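Local coordinates for 3-guanidinopropionase (PDB 3NIQ) that catalyses the manganese-dependent hydrolysis of 3-guanidinopropanoate to beta-alanine and urea, working as a homohexamer of the arginase family, at the interface of chains A and B and the interface of chains A and C. Residues are numbered along the deposited sequence; one frame, centred on the assembly and turned at random. Chains: chain A/B/C, 3-guanidinopropionase.

Contact 1: the interface of chains A and B. Residues chain A 262-263, 266, 301-302; chain B 245, 257-258.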
ATOM      1  N   SER A 262      -2.070 -21.423   5.518  1.00 16.96           N
ATOM      2  CA  SER A 262      -0.662 -21.761   5.265  1.00 18.62           C
ATOM      3  C   SER A 262      -0.297 -22.960   6.139  1.00 18.68           C
ATOM      4  O   SER A 262       0.378 -23.902   5.714  1.00 18.39           O
ATOM      5  CB  SER A 262       0.250 -20.579   5.631  1.00 18.64           C
ATOM      6  OG  SER A 262       0.113 -19.524   4.705  1.00 20.10           O
ATOM      7  N   LEU A 263      -0.766 -22.933   7.371  1.00 18.33           N
ATOM      8  CA  LEU A 263      -0.505 -24.049   8.279  1.00 19.34           C
ATOM      9  C   LEU A 263      -1.004 -25.406   7.716  1.00 18.67           C
ATOM     10  O   LEU A 263      -0.278 -26.400   7.715  1.00 17.80           O
ATOM     11  CB  LEU A 263      -1.154 -23.753   9.632  1.00 19.11           C
ATOM     12  CG  LEU A 263      -1.238 -24.949  10.570  1.00 22.82           C
ATOM     13  CD1 LEU A 263       0.145 -25.298  11.111  1.00 24.65           C
ATOM     14  CD2 LEU A 263      -2.215 -24.643  11.705  1.00 24.37           C
ATOM     15  N   GLN A 266       1.265 -26.567   4.797  1.00 17.07           N
ATOM     16  CA  GLN A 266       2.523 -27.130   5.280  1.00 18.66           C
ATOM     17  C   GLN A 266       2.300 -28.551   5.790  1.00 19.23           C
ATOM     18  O   GLN A 266       3.083 -29.451   5.499  1.00 19.57           O
ATOM     19  CB  GLN A 266       3.123 -26.262   6.391  1.00 18.16           C
ATOM     20  CG  GLN A 266       3.779 -24.961   5.908  1.00 17.70           C
ATOM     21  CD  GLN A 266       4.302 -24.128   7.067  1.00 19.24           C
ATOM     22  OE1 GLN A 266       3.551 -23.775   7.967  1.00 18.34           O
ATOM     23  NE2 GLN A 266       5.596 -23.803   7.040  1.00 18.64           N
ATOM     24  N   THR A 301       8.487 -20.379   1.083  1.00 16.41           N
ATOM     25  CA  THR A 301       8.428 -21.380   2.148  1.00 16.14           C
ATOM     26  C   THR A 301       7.904 -22.734   1.635  1.00 16.68           C
ATOM     27  O   THR A 301       8.495 -23.767   1.905  1.00 16.28           O
ATOM     28  CB  THR A 301       7.569 -20.913   3.337  1.00 17.24           C
ATOM     29  OG1 THR A 301       7.977 -19.604   3.750  1.00 17.62           O
ATOM     30  CG2 THR A 301       7.768 -21.872   4.527  1.00 15.89           C
ATOM     31  N   MET A 302       6.816 -22.730   0.872  1.00 15.63           N
ATOM     32  CA  MET A 302       6.336 -23.982   0.270  1.00 15.82           C
ATOM     33  C   MET A 302       7.414 -24.590  -0.652  1.00 15.58           C
ATOM     34  O   MET A 302       7.610 -25.808  -0.683  1.00 16.68           O
ATOM     35  CB  MET A 302       5.021 -23.748  -0.470  1.00 16.04           C
ATOM     36  CG  MET A 302       3.897 -23.210   0.430  1.00 16.88           C
ATOM     37  SD  MET A 302       3.594 -24.267   1.872  1.00 18.84           S
ATOM     38  CE  MET A 302       3.412 -25.883   1.109  1.00 17.29           C
TER
ATOM     39  N   ASP B 245       0.256 -16.059  12.684  1.00 16.01           N
ATOM     40  CA  ASP B 245       0.479 -16.164  11.239  1.00 16.21           C
ATOM     41  C   ASP B 245       0.594 -14.756  10.647  1.00 15.13           C
ATOM     42  O   ASP B 245      -0.075 -13.851  11.115  1.00 15.90           O
ATOM     43  CB  ASP B 245      -0.656 -16.909  10.571  1.00 15.17           C
ATOM     44  CG  ASP B 245      -0.322 -17.332   9.175  1.00 17.34           C
ATOM     45  OD1 ASP B 245       0.120 -18.501   9.004  1.00 17.98           O
ATOM     46  OD2 ASP B 245      -0.480 -16.508   8.235  1.00 18.86           O
ATOM     47  N   ILE B 257       5.548 -18.444   8.225  1.00 17.37           N
ATOM     48  CA  ILE B 257       4.153 -18.767   7.865  1.00 16.29           C
ATOM     49  C   ILE B 257       3.602 -19.924   8.724  1.00 18.25           C
ATOM     50  O   ILE B 257       4.374 -20.636   9.396  1.00 17.74           O
ATOM     51  CB  ILE B 257       4.008 -19.115   6.359  1.00 16.90           C
ATOM     52  CG1 ILE B 257       4.752 -20.403   6.003  1.00 15.94           C
ATOM     53  CG2 ILE B 257       4.506 -17.944   5.450  1.00 15.04           C
ATOM     54  CD1 ILE B 257       4.272 -20.973   4.629  1.00 19.34           C
ATOM     55  N   GLY B 258       2.280 -20.088   8.716  1.00 18.47           N
ATOM     56  CA  GLY B 258       1.628 -21.211   9.417  1.00 18.92           C
ATOM     57  C   GLY B 258       1.637 -21.014  10.923  1.00 19.47           C
ATOM     58  O   GLY B 258       2.069 -21.904  11.665  1.00 19.12           O
TER
HETATM   59  O   HOH W   1       7.907 -18.670   6.341  1.00 13.64           O
HETATM   60  O   HOH W   2       0.929 -17.348   6.099  1.00 15.72           O
HETATM   61  O   HOH W   3       6.665 -22.126   9.127  1.00 17.06           O

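Contact 2: the interface of chains A and C. Residues chain A 43, 55-56, 59, 90, 95; chain C 17-18.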
ATOM      1  N   PRO A  43       9.061 -17.354 -15.556  1.00 18.25           N
ATOM      2  CA  PRO A  43       8.421 -16.048 -15.437  1.00 18.52           C
ATOM      3  C   PRO A  43       7.502 -15.803 -16.621  1.00 18.73           C
ATOM      4  O   PRO A  43       7.852 -15.073 -17.534  1.00 18.62           O
ATOM      5  CB  PRO A  43       9.613 -15.085 -15.426  1.00 17.76           C
ATOM      6  CG  PRO A  43      10.680 -15.794 -16.247  1.00 17.72           C
ATOM      7  CD  PRO A  43      10.489 -17.254 -15.950  1.00 18.42           C
ATOM      8  N   ARG A  55       4.274 -13.285 -14.044  1.00 15.40           N
ATOM      9  CA  ARG A  55       5.592 -13.208 -14.687  1.00 17.02           C
ATOM     10  C   ARG A  55       6.659 -12.705 -13.716  1.00 17.30           C
ATOM     11  O   ARG A  55       7.852 -13.008 -13.870  1.00 17.50           O
ATOM     12  CB  ARG A  55       5.543 -12.314 -15.942  1.00 17.40           C
ATOM     13  CG  ARG A  55       5.294 -10.835 -15.656  1.00 18.18           C
ATOM     14  CD  ARG A  55       5.211 -10.013 -16.966  1.00 18.37           C
ATOM     15  NE  ARG A  55       4.101 -10.440 -17.815  1.00 19.92           N
ATOM     16  CZ  ARG A  55       3.863  -9.968 -19.038  1.00 23.50           C
ATOM     17  NH1 ARG A  55       4.650  -9.019 -19.563  1.00 21.35           N
ATOM     18  NH2 ARG A  55       2.824 -10.422 -19.727  1.00 21.72           N
ATOM     19  N   HIS A  56       6.235 -11.944 -12.706  1.00 17.36           N
ATOM     20  CA  HIS A  56       7.180 -11.414 -11.698  1.00 17.07           C
ATOM     21  C   HIS A  56       7.398 -12.332 -10.503  1.00 17.12           C
ATOM     22  O   HIS A  56       8.245 -12.067  -9.639  1.00 16.72           O
ATOM     23  CB  HIS A  56       6.709 -10.032 -11.200  1.00 16.91           C
ATOM     24  CG  HIS A  56       6.443  -9.063 -12.312  1.00 18.41           C
ATOM     25  ND1 HIS A  56       7.453  -8.509 -13.070  1.00 19.03           N
ATOM     26  CD2 HIS A  56       5.285  -8.570 -12.807  1.00 16.84           C
ATOM     27  CE1 HIS A  56       6.930  -7.689 -13.967  1.00 19.51           C
ATOM     28  NE2 HIS A  56       5.614  -7.721 -13.841  1.00 17.11           N
ATOM     29  N   ARG A  59      11.045 -13.734  -9.502  1.00 15.56           N
ATOM     30  CA  ARG A  59      11.960 -12.755  -8.935  1.00 17.44           C
ATOM     31  C   ARG A  59      11.652 -12.512  -7.450  1.00 17.37           C
ATOM     32  O   ARG A  59      12.556 -12.465  -6.614  1.00 18.40           O
ATOM     33  CB  ARG A  59      11.908 -11.430  -9.693  1.00 17.90           C
ATOM     34  CG  ARG A  59      13.011 -10.443  -9.180  1.00 21.75           C
ATOM     35  CD  ARG A  59      13.335  -9.418 -10.209  1.00 26.83           C
ATOM     36  NE  ARG A  59      14.235  -9.968 -11.216  1.00 27.98           N
ATOM     37  CZ  ARG A  59      14.513  -9.381 -12.376  1.00 29.94           C
ATOM     38  NH1 ARG A  59      13.943  -8.230 -12.705  1.00 33.18           N
ATOM     39  NH2 ARG A  59      15.347  -9.960 -13.228  1.00 28.19           N
ATOM     40  N   ASP A  90      16.285 -18.903 -14.942  1.00 19.50           N
ATOM     41  CA  ASP A  90      14.919 -18.926 -15.455  1.00 19.96           C
ATOM     42  C   ASP A  90      14.822 -19.645 -16.790  1.00 20.53           C
ATOM     43  O   ASP A  90      15.687 -19.483 -17.637  1.00 19.94           O
ATOM     44  CB  ASP A  90      14.404 -17.495 -15.672  1.00 20.56           C
ATOM     45  CG  ASP A  90      14.110 -16.761 -14.375  1.00 20.32           C
ATOM     46  OD1 ASP A  90      14.014 -17.390 -13.290  1.00 20.68           O
ATOM     47  OD2 ASP A  90      13.968 -15.533 -14.465  1.00 21.56           O
ATOM     48  N   PRO A  95       7.040 -13.165 -23.735  1.00 24.70           N
ATOM     49  CA  PRO A  95       5.807 -12.554 -23.200  1.00 24.44           C
ATOM     50  C   PRO A  95       4.767 -12.178 -24.267  1.00 25.42           C
ATOM     51  O   PRO A  95       3.605 -11.909 -23.931  1.00 24.36           O
ATOM     52  CB  PRO A  95       6.313 -11.303 -22.487  1.00 24.94           C
ATOM     53  CG  PRO A  95       7.628 -10.961 -23.204  1.00 24.81           C
ATOM     54  CD  PRO A  95       8.232 -12.312 -23.534  1.00 24.28           C
TER
ATOM     55  N   PHE C  17      11.940  -8.636 -16.658  1.00 24.00           N
ATOM     56  CA  PHE C  17      11.397  -9.185 -15.428  1.00 22.40           C
ATOM     57  C   PHE C  17      12.059 -10.517 -15.071  1.00 22.77           C
ATOM     58  O   PHE C  17      11.774 -11.081 -14.014  1.00 23.33           O
ATOM     59  CB  PHE C  17       9.876  -9.346 -15.519  1.00 21.44           C
ATOM     60  CG  PHE C  17       9.395 -10.099 -16.748  1.00 20.42           C
ATOM     61  CD1 PHE C  17       9.450 -11.484 -16.810  1.00 18.31           C
ATOM     62  CD2 PHE C  17       8.851  -9.405 -17.832  1.00 21.61           C
ATOM     63  CE1 PHE C  17       8.988 -12.176 -17.946  1.00 20.88           C
ATOM     64  CE2 PHE C  17       8.412 -10.064 -18.961  1.00 21.63           C
ATOM     65  CZ  PHE C  17       8.479 -11.469 -19.027  1.00 20.26           C
ATOM     66  N   ALA C  18      12.927 -11.008 -15.954  1.00 21.06           N
ATOM     67  CA  ALA C  18      13.525 -12.336 -15.820  1.00 21.24           C
ATOM     68  C   ALA C  18      15.025 -12.268 -15.571  1.00 22.32           C
ATOM     69  O   ALA C  18      15.641 -11.202 -15.711  1.00 22.29           O
ATOM     70  CB  ALA C  18      13.257 -13.173 -17.068  1.00 21.43           C
TER
HETATM   71  O   HOH W   4      10.265 -12.930 -12.615  1.00 17.56           O
HETATM   72  O   HOH W   5      10.036  -9.119 -12.145  1.00 20.20           O

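Contact 3: the interface of chains A and C. Residues chain A 16-17, 19, 21, 63, 66; chain C 21, 59-60.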
ATOM      1  N   ARG A  16      20.757 -11.795   5.994  1.00 26.71           N
ATOM      2  CA  ARG A  16      19.781 -12.291   5.022  1.00 27.44           C
ATOM      3  C   ARG A  16      19.250 -11.223   4.061  1.00 27.22           C
ATOM      4  O   ARG A  16      18.612 -11.545   3.055  1.00 27.94           O
ATOM      5  CB  ARG A  16      18.621 -12.976   5.755  1.00 27.94           C
ATOM      6  CG  ARG A  16      19.063 -14.206   6.498  1.00 29.39           C
ATOM      7  CD  ARG A  16      17.932 -14.844   7.298  1.00 31.40           C
ATOM      8  NE  ARG A  16      18.412 -16.057   7.966  1.00 32.68           N
ATOM      9  CZ  ARG A  16      18.740 -17.204   7.353  1.00 35.88           C
ATOM     10  NH1 ARG A  16      18.644 -17.354   6.024  1.00 32.72           N
ATOM     11  NH2 ARG A  16      19.168 -18.227   8.079  1.00 37.88           N
ATOM     12  N   PHE A  17      19.509  -9.956   4.361  1.00 26.18           N
ATOM     13  CA  PHE A  17      19.006  -8.884   3.506  1.00 25.91           C
ATOM     14  C   PHE A  17      20.039  -8.532   2.449  1.00 24.93           C
ATOM     15  O   PHE A  17      19.789  -7.705   1.575  1.00 23.78           O
ATOM     16  CB  PHE A  17      18.621  -7.647   4.338  1.00 26.43           C
ATOM     17  CG  PHE A  17      19.660  -7.235   5.343  1.00 25.68           C
ATOM     18  CD1 PHE A  17      20.825  -6.592   4.935  1.00 25.05           C
ATOM     19  CD2 PHE A  17      19.468  -7.483   6.707  1.00 25.50           C
ATOM     20  CE1 PHE A  17      21.808  -6.196   5.863  1.00 25.45           C
ATOM     21  CE2 PHE A  17      20.432  -7.098   7.639  1.00 25.80           C
ATOM     22  CZ  PHE A  17      21.608  -6.452   7.222  1.00 22.67           C
ATOM     23  N   GLY A  19      23.562  -9.837  -0.164  1.00 25.60           N
ATOM     24  CA  GLY A  19      23.935 -10.861  -1.116  1.00 24.62           C
ATOM     25  C   GLY A  19      22.996 -10.883  -2.314  1.00 24.85           C
ATOM     26  O   GLY A  19      21.840 -10.452  -2.226  1.00 24.86           O
ATOM     27  N   PRO A  21      20.283 -11.994  -4.738  1.00 23.14           N
ATOM     28  CA  PRO A  21      19.135 -12.819  -4.342  1.00 24.01           C
ATOM     29  C   PRO A  21      18.806 -13.985  -5.293  1.00 24.22           C
ATOM     30  O   PRO A  21      17.883 -13.891  -6.100  1.00 25.06           O
ATOM     31  CB  PRO A  21      17.978 -11.809  -4.268  1.00 23.03           C
ATOM     32  CG  PRO A  21      18.347 -10.731  -5.238  1.00 23.88           C
ATOM     33  CD  PRO A  21      19.874 -10.649  -5.194  1.00 23.88           C
ATOM     34  N   ASN A  63      13.727 -13.411  -3.980  1.00 20.25           N
ATOM     35  CA  ASN A  63      13.987 -12.393  -2.983  1.00 20.81           C
ATOM     36  C   ASN A  63      13.635 -12.812  -1.562  1.00 20.44           C
ATOM     37  O   ASN A  63      14.482 -12.770  -0.664  1.00 19.07           O
ATOM     38  CB  ASN A  63      13.216 -11.147  -3.357  1.00 21.60           C
ATOM     39  CG  ASN A  63      13.805  -9.926  -2.735  1.00 28.82           C
ATOM     40  OD1 ASN A  63      13.625  -9.671  -1.545  1.00 31.79           O
ATOM     41  ND2 ASN A  63      14.566  -9.177  -3.530  1.00 35.24           N
ATOM     42  N   SER A  66      15.398 -15.656   0.712  1.00 20.37           N
ATOM     43  CA  SER A  66      16.499 -15.297   1.618  1.00 20.65           C
ATOM     44  C   SER A  66      16.179 -15.591   3.078  1.00 20.65           C
ATOM     45  O   SER A  66      17.093 -15.706   3.890  1.00 20.18           O
ATOM     46  CB  SER A  66      16.789 -13.796   1.497  1.00 20.35           C
ATOM     47  OG  SER A  66      17.574 -13.592   0.357  1.00 26.27           O
TER
ATOM     48  N   PRO C  21      18.542 -11.155 -10.426  1.00 25.42           N
ATOM     49  CA  PRO C  21      18.660  -9.694 -10.450  1.00 25.99           C
ATOM     50  C   PRO C  21      19.968  -9.161  -9.849  1.00 26.55           C
ATOM     51  O   PRO C  21      19.999  -8.773  -8.679  1.00 27.73           O
ATOM     52  CB  PRO C  21      17.454  -9.225  -9.608  1.00 25.31           C
ATOM     53  CG  PRO C  21      17.218 -10.362  -8.638  1.00 25.51           C
ATOM     54  CD  PRO C  21      17.612 -11.624  -9.375  1.00 25.81           C
ATOM     55  N   ARG C  59      19.509  -4.404  -2.455  1.00 20.85           N
ATOM     56  CA  ARG C  59      18.654  -5.441  -3.062  1.00 20.69           C
ATOM     57  C   ARG C  59      17.582  -4.876  -3.994  1.00 20.10           C
ATOM     58  O   ARG C  59      17.321  -5.413  -5.073  1.00 20.03           O
ATOM     59  CB  ARG C  59      17.975  -6.291  -1.991  1.00 20.50           C
ATOM     60  CG  ARG C  59      17.127  -7.397  -2.621  1.00 24.19           C
ATOM     61  CD  ARG C  59      16.979  -8.536  -1.705  1.00 28.28           C
ATOM     62  NE  ARG C  59      18.192  -9.340  -1.600  1.00 27.06           N
ATOM     63  CZ  ARG C  59      18.397 -10.186  -0.600  1.00 29.56           C
ATOM     64  NH1 ARG C  59      17.479 -10.292   0.346  1.00 29.92           N
ATOM     65  NH2 ARG C  59      19.512 -10.903  -0.520  1.00 27.39           N
ATOM     66  N   GLU C  60      16.920  -3.813  -3.568  1.00 19.94           N
ATOM     67  CA  GLU C  60      15.809  -3.303  -4.359  1.00 20.16           C
ATOM     68  C   GLU C  60      16.310  -2.476  -5.533  1.00 20.64           C
ATOM     69  O   GLU C  60      15.758  -2.557  -6.624  1.00 20.64           O
ATOM     70  CB  GLU C  60      14.808  -2.562  -3.481  1.00 20.42           C
ATOM     71  CG  GLU C  60      14.126  -3.524  -2.479  1.00 21.87           C
ATOM     72  CD  GLU C  60      13.540  -4.766  -3.193  1.00 25.91           C
ATOM     73  OE1 GLU C  60      12.963  -4.613  -4.280  1.00 23.99           O
ATOM     74  OE2 GLU C  60      13.662  -5.884  -2.670  1.00 27.71           O
TER
HETATM   75  O   HOH W   6      20.083  -5.181   0.575  1.00 18.31           O
HETATM   76  O   HOH W   7      20.865  -8.167  -2.665  1.00 23.55           O

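Contact 1: the interface of chains A and B
B:Ile257 packs its side chain against A:Thr301, A:Gln266 and A:Ser262, and this packing forms much of the apolar part of the contact. Its delta-methyl CD1 meets A:Thr301 end-on, 3.5 Å from CB, and also touches the methyl CG2. CG1 of B:Ile257 lies between the backbone N and the carbonyl carbon (chi1 66°), which sends the longer branch toward helix 294-317. The side chain of A:Gln266 crosses that of B:Ile257 at a slant, NE2 coming 3.7 Å from CG1 of B:Ile257.

Backbone packing follows at B:Gly258, whose CA rests against the start of helix 262-270, 3.7 Å from CA of A:Leu263. The lack of a side chain probably lets the two main chains come this close. Within chain B, its N-H makes a short but bent bond to OD1 of B:Asp245, 2.7 Å from N, on the syn side of the carboxylate and 32° out of its plane.

Three waters carry polar links between the residues described. One joins the hydroxyl OG1 of A:Thr301 to the amide N of B:Ile257; a second receives a nearly straight bond from NE2 of A:Gln266 (2.9 Å) and contacts O of B:Ile257. A third connects OG of A:Ser262 with OD2 of B:Asp245, whose two carboxylate oxygens thus serve different partners. Together these contacts seat a loop of one subunit against two helices of its neighbour, contributing to the cohesion of the homohexamer.

Contact 2: the interface of chains A and C
The phenyl ring of C:Phe17 is the apolar centre, inserted among A:Pro43, A:Arg55, A:His56 and A:Pro95. CD of A:Arg55 lies over one ring face, 3.9 Å from the ring centroid, in a CH-pi contact displaced toward the rim. The arginine chain crosses the ring obliquely and bends at chi3 (62°), leaving its guanidinium plane turned 50° from the phenyl plane. At the ring's edge, in plane, sits CB of A:Pro43, while CB of A:Pro95 meets the far end at CZ, 4.1 Å away. The imidazole of A:His56 crosses the phenylalanine side chain at about a right angle, ND1 standing 3.5 Å from its CB.

Beyond the ring, the methyl CB of C:Ala18 touches CG of A:Pro43 at 3.8 Å and lies near OD2 of A:Asp90. The carbonyl O of C:Phe17 lies over the centre of one face of the A:Arg59 guanidinium, where the positive charge probably favours it. That same oxygen is bridged by one water to O of A:Arg55; a second water, 3.2 Å from O of C:Phe17, reaches ND1 of A:His56. The second water lies at the imidazole edge, in the ring plane, and is 2.8 Å from ND1.

In the fold, the N-terminal segment of chain C lies against the loop after strand 37-42, the short 3-10 helix 54-56 and the beginning of helix 57-64 of chain A, with the end of strand 85-90 and A:Pro95 beside it.

Contact 3: the interface of chains A and C
Helix 57-64 of chain C presents C:Arg59 to the N-terminal segment and the matching helix of chain A. The guanidinium is gripped by main-chain carbonyls: NH2 donates to O of A:Gly19 at 2.9 Å, with this oxygen close to the guanidinium plane but the donor tilted 33° from the carbonyl plane. NH1 donates to O of A:Arg16 at 3.2 Å, in the carbonyl plane and on a lone pair. With CG anti to the backbone N (chi1 -178°) and a bend at chi3 (-74°), the chain extends past A:Asn63 before its head turns into this polar setting. The side chains of A:Asn63 and C:Arg59 pass each other in opposite directions, the amide nearly perpendicular to the guanidinium.

Second-shell support comes from A:Arg16, whose NH1 bonds to O of A:Ser66 at 3.1 Å and probably helps hold the N-terminal segment near the 3-10 helix 65-67. Water links NE of C:Arg59 to O of A:Gly19, and another joins its backbone N to O of A:Phe17. Beside the arginine, A:Pro21 and C:Pro21 meet obliquely, CG to CG at 3.6 Å. The site ties each subunit's N-terminal segment to its partner's helix within the hexamer.

Contacts 2 and 3 belong to the same two-fold interface of chains A and C, with centres of their C-alpha atoms about 16 Å apart. Residues 17 and 59 appear in both with the chains exchanged, so the N-terminal segments and helices 57-64 of the two subunits engage reciprocally. Contact 1 lies on another face of chain A, about 24 Å from contact 2 and 21 Å from contact 3, and the A-B interface is not an exact two-fold. Chain A therefore uses distinct surfaces for its two neighbours, illustrating how a homohexamer can combine a symmetric pairing with a second, probably heterologous contact.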